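Local coordinates for protein probable N-glycosylase/DNA lyase (PDB 3N0U) that is a probable N-glycosylase/DNA lyase, an all-helical protein of the helix-hairpin-helix DNA glycosylase class, at residues G78-L91 against Q100-L113. Sequence-based numbering, arbitrary orientation. Where two conformers were deposited one is given.
Sequences GFVHLPLEELAEKL and QKRAEFIVENRKLL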
loop_
_atom_site.group_PDB
_atom_site.type_symbol
_atom_site.label_atom_id
_atom_site.label_comp_id
_atom_site.label_asym_id
_atom_site.label_seq_id
_atom_site.Cartn_x
_atom_site.Cartn_y
_atom_site.Cartn_z
ATOM N N GLY A 78 6.070 -14.799 -12.425
ATOM C CA GLY A 78 5.019 -15.800 -12.376
ATOM C C GLY A 78 3.646 -15.157 -12.203
ATOM O O GLY A 78 2.631 -15.702 -12.625
ATOM N N PHE A 79 3.590 -13.994 -11.565
ATOM C CA PHE A 79 2.307 -13.307 -11.434
ATOM C C PHE A 79 1.701 -13.010 -12.803
ATOM O O PHE A 79 0.490 -12.928 -12.939
ATOM C CB PHE A 79 2.442 -11.989 -10.684
ATOM C CG PHE A 79 2.787 -12.143 -9.227
ATOM C CD1 PHE A 79 2.059 -12.994 -8.410
ATOM C CD2 PHE A 79 3.856 -11.455 -8.689
ATOM C CE1 PHE A 79 2.365 -13.128 -7.062
ATOM C CE2 PHE A 79 4.179 -11.585 -7.364
ATOM C CZ PHE A 79 3.428 -12.436 -6.539
ATOM N N VAL A 80 2.562 -12.801 -13.796
ATOM C CA VAL A 80 2.131 -12.468 -15.146
ATOM C C VAL A 80 1.747 -13.705 -15.951
ATOM O O VAL A 80 0.744 -13.687 -16.679
ATOM C CB VAL A 80 3.256 -11.718 -15.904
ATOM C CG1 VAL A 80 2.861 -11.439 -17.350
ATOM C CG2 VAL A 80 3.573 -10.428 -15.204
ATOM N N HIS A 81 2.522 -14.786 -15.836
ATOM C CA HIS A 81 2.363 -15.866 -16.796
ATOM C C HIS A 81 1.842 -17.192 -16.255
ATOM O O HIS A 81 1.393 -18.023 -17.046
ATOM C CB HIS A 81 3.674 -16.093 -17.578
ATOM C CG HIS A 81 4.800 -16.618 -16.741
ATOM N ND1 HIS A 81 4.856 -17.926 -16.296
ATOM C CD2 HIS A 81 5.923 -16.017 -16.276
ATOM C CE1 HIS A 81 5.951 -18.097 -15.577
ATOM N NE2 HIS A 81 6.617 -16.954 -15.558
ATOM N N LEU A 82 1.905 -17.435 -14.950
ATOM C CA LEU A 82 1.519 -18.759 -14.465
ATOM C C LEU A 82 0.022 -19.024 -14.579
ATOM O O LEU A 82 -0.793 -18.134 -14.340
ATOM C CB LEU A 82 1.914 -18.958 -13.004
ATOM C CG LEU A 82 3.400 -19.130 -12.712
ATOM C CD1 LEU A 82 3.633 -19.106 -11.215
ATOM C CD2 LEU A 82 3.926 -20.438 -13.265
ATOM N N PRO A 83 -0.348 -20.266 -14.910
ATOM C CA PRO A 83 -1.777 -20.594 -14.833
ATOM C C PRO A 83 -2.272 -20.553 -13.408
ATOM O O PRO A 83 -1.485 -20.688 -12.481
ATOM C CB PRO A 83 -1.858 -22.035 -15.362
ATOM C CG PRO A 83 -0.556 -22.334 -15.927
ATOM C CD PRO A 83 0.456 -21.427 -15.304
ATOM N N LEU A 84 -3.579 -20.404 -13.255
ATOM C CA LEU A 84 -4.194 -20.271 -11.940
ATOM C C LEU A 84 -3.704 -21.325 -10.942
ATOM O O LEU A 84 -3.310 -20.984 -9.822
ATOM C CB LEU A 84 -5.712 -20.357 -12.093
ATOM C CG LEU A 84 -6.509 -20.350 -10.809
ATOM C CD1 LEU A 84 -6.214 -19.094 -10.027
ATOM C CD2 LEU A 84 -8.003 -20.435 -11.128
ATOM N N GLU A 85 -3.740 -22.602 -11.328
ATOM C CA GLU A 85 -3.457 -23.673 -10.365
ATOM C C GLU A 85 -2.008 -23.614 -9.888
ATOM O O GLU A 85 -1.731 -23.797 -8.689
ATOM C CB GLU A 85 -3.762 -25.055 -10.957
ATOM C CG GLU A 85 -3.447 -26.226 -10.002
ATOM C CD GLU A 85 -3.809 -27.604 -10.574
ATOM O OE1 GLU A 85 -3.470 -27.891 -11.748
ATOM O OE2 GLU A 85 -4.429 -28.411 -9.840
ATOM N N GLU A 86 -1.083 -23.327 -10.801
ATOM C CA GLU A 86 0.318 -23.243 -10.429
ATOM C C GLU A 86 0.603 -22.001 -9.580
ATOM O O GLU A 86 1.444 -22.034 -8.679
ATOM C CB GLU A 86 1.214 -23.242 -11.675
ATOM C CG GLU A 86 1.510 -24.645 -12.245
ATOM C CD GLU A 86 0.342 -25.259 -13.004
ATOM O OE1 GLU A 86 -0.602 -24.519 -13.362
ATOM O OE2 GLU A 86 0.377 -26.487 -13.255
ATOM N N LEU A 87 -0.051 -20.896 -9.886
ATOM C CA LEU A 87 0.104 -19.701 -9.070
ATOM C C LEU A 87 -0.437 -19.944 -7.665
ATOM O O LEU A 87 0.194 -19.585 -6.678
ATOM C CB LEU A 87 -0.611 -18.522 -9.724
ATOM C CG LEU A 87 -0.530 -17.199 -8.958
ATOM C CD1 LEU A 87 0.930 -16.846 -8.695
ATOM C CD2 LEU A 87 -1.242 -16.108 -9.729
ATOM N N ALA A 88 -1.602 -20.569 -7.559
ATOM C CA ALA A 88 -2.154 -20.864 -6.236
ATOM C C ALA A 88 -1.200 -21.761 -5.455
ATOM O O ALA A 88 -1.023 -21.596 -4.238
ATOM C CB ALA A 88 -3.520 -21.510 -6.353
ATOM N N GLU A 89 -0.587 -22.727 -6.136
ATOM C CA GLU A 89 0.327 -23.623 -5.437
ATOM C C GLU A 89 1.540 -22.854 -4.903
ATOM O O GLU A 89 1.986 -23.088 -3.777
ATOM C CB GLU A 89 0.760 -24.781 -6.330
ATOM C CG GLU A 89 1.775 -25.707 -5.678
ATOM C CD GLU A 89 1.286 -26.308 -4.360
ATOM O OE1 GLU A 89 0.071 -26.563 -4.219
ATOM O OE2 GLU A 89 2.130 -26.533 -3.464
ATOM N N LYS A 90 2.090 -21.932 -5.694
ATOM C CA LYS A 90 3.234 -21.160 -5.219
ATOM C C LYS A 90 2.838 -20.231 -4.067
ATOM O O LYS A 90 3.615 -20.031 -3.136
ATOM C CB LYS A 90 3.874 -20.356 -6.345
ATOM C CG LYS A 90 4.585 -21.216 -7.397
ATOM C CD LYS A 90 5.591 -20.404 -8.171
ATOM C CE LYS A 90 6.483 -21.289 -9.061
ATOM N NZ LYS A 90 7.718 -20.542 -9.405
ATOM N N LEU A 91 1.624 -19.701 -4.098
ATOM C CA LEU A 91 1.174 -18.868 -2.988
ATOM C C LEU A 91 0.982 -19.709 -1.734
ATOM O O LEU A 91 1.258 -19.251 -0.636
ATOM C CB LEU A 91 -0.102 -18.114 -3.327
ATOM C CG LEU A 91 0.066 -17.063 -4.408
ATOM C CD1 LEU A 91 -1.301 -16.517 -4.753
ATOM C CD2 LEU A 91 0.973 -15.952 -3.929
ATOM N N GLN A 100 -5.885 -19.718 -3.118
ATOM C CA GLN A 100 -6.740 -19.901 -4.289
ATOM C C GLN A 100 -7.382 -18.582 -4.689
ATOM O O GLN A 100 -7.339 -18.181 -5.853
ATOM C CB GLN A 100 -7.807 -20.967 -4.043
ATOM C CG GLN A 100 -8.652 -21.262 -5.255
ATOM C CD GLN A 100 -7.896 -21.963 -6.376
ATOM O OE1 GLN A 100 -6.951 -22.740 -6.151
ATOM N NE2 GLN A 100 -8.336 -21.712 -7.597
ATOM N N LYS A 101 -7.971 -17.892 -3.730
ATOM C CA LYS A 101 -8.680 -16.676 -4.066
ATOM C C LYS A 101 -7.720 -15.575 -4.524
ATOM O O LYS A 101 -8.012 -14.843 -5.469
ATOM C CB LYS A 101 -9.537 -16.222 -2.873
ATOM C CG LYS A 101 -10.645 -15.293 -3.249
ATOM C CD LYS A 101 -11.661 -16.001 -4.180
ATOM C CE LYS A 101 -11.796 -15.302 -5.509
ATOM N NZ LYS A 101 -13.011 -15.784 -6.232
ATOM N N ARG A 102 -6.579 -15.421 -3.869
ATOM C CA ARG A 102 -5.623 -14.399 -4.298
ATOM C C ARG A 102 -5.091 -14.714 -5.686
ATOM O O ARG A 102 -4.904 -13.811 -6.502
ATOM C CB ARG A 102 -4.461 -14.261 -3.314
ATOM C CG ARG A 102 -4.863 -13.835 -1.905
ATOM C CD ARG A 102 -5.456 -12.428 -1.827
ATOM N NE ARG A 102 -5.970 -12.210 -0.474
ATOM C CZ ARG A 102 -7.144 -12.652 -0.029
ATOM N NH1 ARG A 102 -7.977 -13.319 -0.833
ATOM N NH2 ARG A 102 -7.489 -12.432 1.227
ATOM N N ALA A 103 -4.842 -15.987 -5.966
ATOM C CA ALA A 103 -4.390 -16.381 -7.307
ATOM C C ALA A 103 -5.437 -15.980 -8.344
ATOM O O ALA A 103 -5.093 -15.493 -9.420
ATOM C CB ALA A 103 -4.125 -17.863 -7.371
ATOM N N GLU A 104 -6.708 -16.190 -8.020
ATOM C CA GLU A 104 -7.786 -15.875 -8.944
ATOM C C GLU A 104 -7.847 -14.381 -9.224
ATOM O O GLU A 104 -8.010 -13.963 -10.383
ATOM C CB GLU A 104 -9.118 -16.385 -8.390
ATOM C CG GLU A 104 -9.235 -17.907 -8.444
ATOM C CD GLU A 104 -10.469 -18.478 -7.779
ATOM O OE1 GLU A 104 -11.298 -17.707 -7.269
ATOM O OE2 GLU A 104 -10.606 -19.722 -7.786
ATOM N N PHE A 105 -7.702 -13.577 -8.176
ATOM C CA PHE A 105 -7.654 -12.127 -8.337
ATOM C C PHE A 105 -6.539 -11.710 -9.283
ATOM O O PHE A 105 -6.753 -10.907 -10.189
ATOM C CB PHE A 105 -7.419 -11.412 -7.002
ATOM C CG PHE A 105 -8.543 -11.525 -6.018
ATOM C CD1 PHE A 105 -9.833 -11.810 -6.410
ATOM C CD2 PHE A 105 -8.286 -11.338 -4.672
ATOM C CE1 PHE A 105 -10.850 -11.906 -5.472
ATOM C CE2 PHE A 105 -9.288 -11.409 -3.737
ATOM C CZ PHE A 105 -10.574 -11.703 -4.132
ATOM N N ILE A 106 -5.347 -12.252 -9.061
ATOM C CA ILE A 106 -4.166 -11.866 -9.840
ATOM C C ILE A 106 -4.373 -12.250 -11.313
ATOM O O ILE A 106 -4.102 -11.446 -12.237
ATOM C CB ILE A 106 -2.881 -12.470 -9.238
ATOM C CG1 ILE A 106 -2.593 -11.770 -7.912
ATOM C CG2 ILE A 106 -1.687 -12.315 -10.174
ATOM C CD1 ILE A 106 -1.634 -12.529 -7.004
ATOM N N VAL A 107 -4.826 -13.471 -11.551
ATOM C CA VAL A 107 -5.045 -13.917 -12.919
ATOM C C VAL A 107 -6.056 -12.985 -13.616
ATOM O O VAL A 107 -5.854 -12.560 -14.772
ATOM C CB VAL A 107 -5.517 -15.378 -12.972
ATOM C CG1 VAL A 107 -5.930 -15.740 -14.384
ATOM C CG2 VAL A 107 -4.398 -16.310 -12.533
ATOM N N GLU A 108 -7.145 -12.660 -12.921
ATOM C CA GLU A 108 -8.174 -11.790 -13.492
ATOM C C GLU A 108 -7.618 -10.410 -13.810
ATOM O O GLU A 108 -7.990 -9.785 -14.804
ATOM C CB GLU A 108 -9.364 -11.655 -12.544
ATOM C CG GLU A 108 -10.172 -12.907 -12.350
ATOM C CD GLU A 108 -11.269 -12.722 -11.299
ATOM O OE1 GLU A 108 -10.953 -12.726 -10.083
ATOM O OE2 GLU A 108 -12.442 -12.549 -11.691
ATOM N N ASN A 109 -6.712 -9.937 -12.970
ATOM C CA ASN A 109 -6.158 -8.597 -13.131
ATOM C C ASN A 109 -5.235 -8.471 -14.331
ATOM O O ASN A 109 -4.826 -7.363 -14.691
ATOM C CB ASN A 109 -5.419 -8.186 -11.860
ATOM C CG ASN A 109 -6.352 -7.826 -10.765
ATOM O OD1 ASN A 109 -7.517 -7.564 -11.008
ATOM N ND2 ASN A 109 -5.858 -7.813 -9.541
ATOM N N ARG A 110 -4.878 -9.592 -14.945
ATOM C CA ARG A 110 -3.995 -9.524 -16.100
ATOM C C ARG A 110 -4.636 -8.716 -17.229
ATOM O O ARG A 110 -3.950 -8.226 -18.124
ATOM C CB ARG A 110 -3.566 -10.927 -16.551
ATOM C CG ARG A 110 -2.715 -11.607 -15.516
ATOM C CD ARG A 110 -2.489 -13.064 -15.828
ATOM N NE ARG A 110 -1.675 -13.703 -14.803
ATOM C CZ ARG A 110 -1.472 -15.008 -14.701
ATOM N NH1 ARG A 110 -2.050 -15.852 -15.552
ATOM N NH2 ARG A 110 -0.672 -15.468 -13.737
ATOM N N LYS A 111 -5.949 -8.553 -17.165
ATOM C CA LYS A 111 -6.648 -7.689 -18.114
ATOM C C LYS A 111 -6.100 -6.254 -18.092
ATOM O O LYS A 111 -6.310 -5.496 -19.044
ATOM C CB LYS A 111 -8.153 -7.643 -17.801
ATOM C CG LYS A 111 -8.466 -6.922 -16.504
ATOM C CD LYS A 111 -9.948 -6.933 -16.144
ATOM C CE LYS A 111 -10.150 -6.257 -14.781
ATOM N NZ LYS A 111 -11.583 -6.196 -14.378
ATOM N N LEU A 112 -5.430 -5.883 -17.001
ATOM C CA LEU A 112 -4.924 -4.515 -16.823
ATOM C C LEU A 112 -3.531 -4.303 -17.402
ATOM O O LEU A 112 -3.063 -3.171 -17.469
ATOM C CB LEU A 112 -4.894 -4.136 -15.338
ATOM C CG LEU A 112 -6.256 -4.179 -14.663
ATOM C CD1 LEU A 112 -6.111 -3.823 -13.191
ATOM C CD2 LEU A 112 -7.249 -3.244 -15.382
ATOM N N LEU A 113 -2.856 -5.371 -17.803
ATOM C CA LEU A 113 -1.560 -5.207 -18.475
ATOM C C LEU A 113 -1.774 -4.369 -19.726
ATOM O O LEU A 113 -2.657 -4.667 -20.539
ATOM C CB LEU A 113 -0.951 -6.553 -18.851
ATOM C CG LEU A 113 -0.462 -7.387 -17.677
ATOM C CD1 LEU A 113 -0.314 -8.838 -18.075
ATOM C CD2 LEU A 113 0.841 -6.811 -17.196
#
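Arg-110 reaches across from 100-113 and lays its guanidinium against the end of helix 78-81 and the Leu-82 that follows, where two backbone carbonyls receive it. Its chain runs extended from CG to NE, which carries the flat group far enough to meet them at its edge. NE and NH2 approach side-on and share Phe-79 O, with NE 3.0 Å from that oxygen, both from the same face of the carbonyl. NH1 and NH2 meet Leu-82 O end-on; the 2.7 Å bond from NH2 to Leu-82 O lies on a lone pair, whereas NH1 sits above the carbonyl plane. The four bonds, made near the guanidinium plane, fix the rotation of the group, while Val-80 O lies over one face and Val-107 CG2 over the other. Arg-110 thus binds one carbonyl inside helix 78-81 and one just past its C-terminal end, where the helix dipole would probably favour a positive charge.

Away from Arg-110, helices 84-91 and 100-109 pack by knobs into holes. Ala-103 points its CB into the hole made by Leu-84, Leu-87, Ala-88 and Leu-91, 3.8 Å from Ala-88 CB. Reciprocally, Leu-84 enters among Gln-100, Ala-103, Glu-104 and Val-107: its CD1 lies 3.6 Å from Ala-103 CB, and CD2 faces Gln-100 NE2. That amide is held by a nearly straight bond (173°) to Glu-104 OE2, and Lys-101 NZ makes a salt bridge with OE1. Leu-87 CD2 meets Ile-106 CG2 at 3.8 Å, the side chains crossing at about a right angle. Ile-106 CD1 approaches the Phe-79 ring obliquely; helix 47-59 adds Ser-55 beside both. The axes of 84-91 and 100-109 come within 8.3 Å at 131° between N-to-C directions, an obliquely antiparallel pair within the all-helical fold of the helix-hairpin-helix DNA glycosylase class.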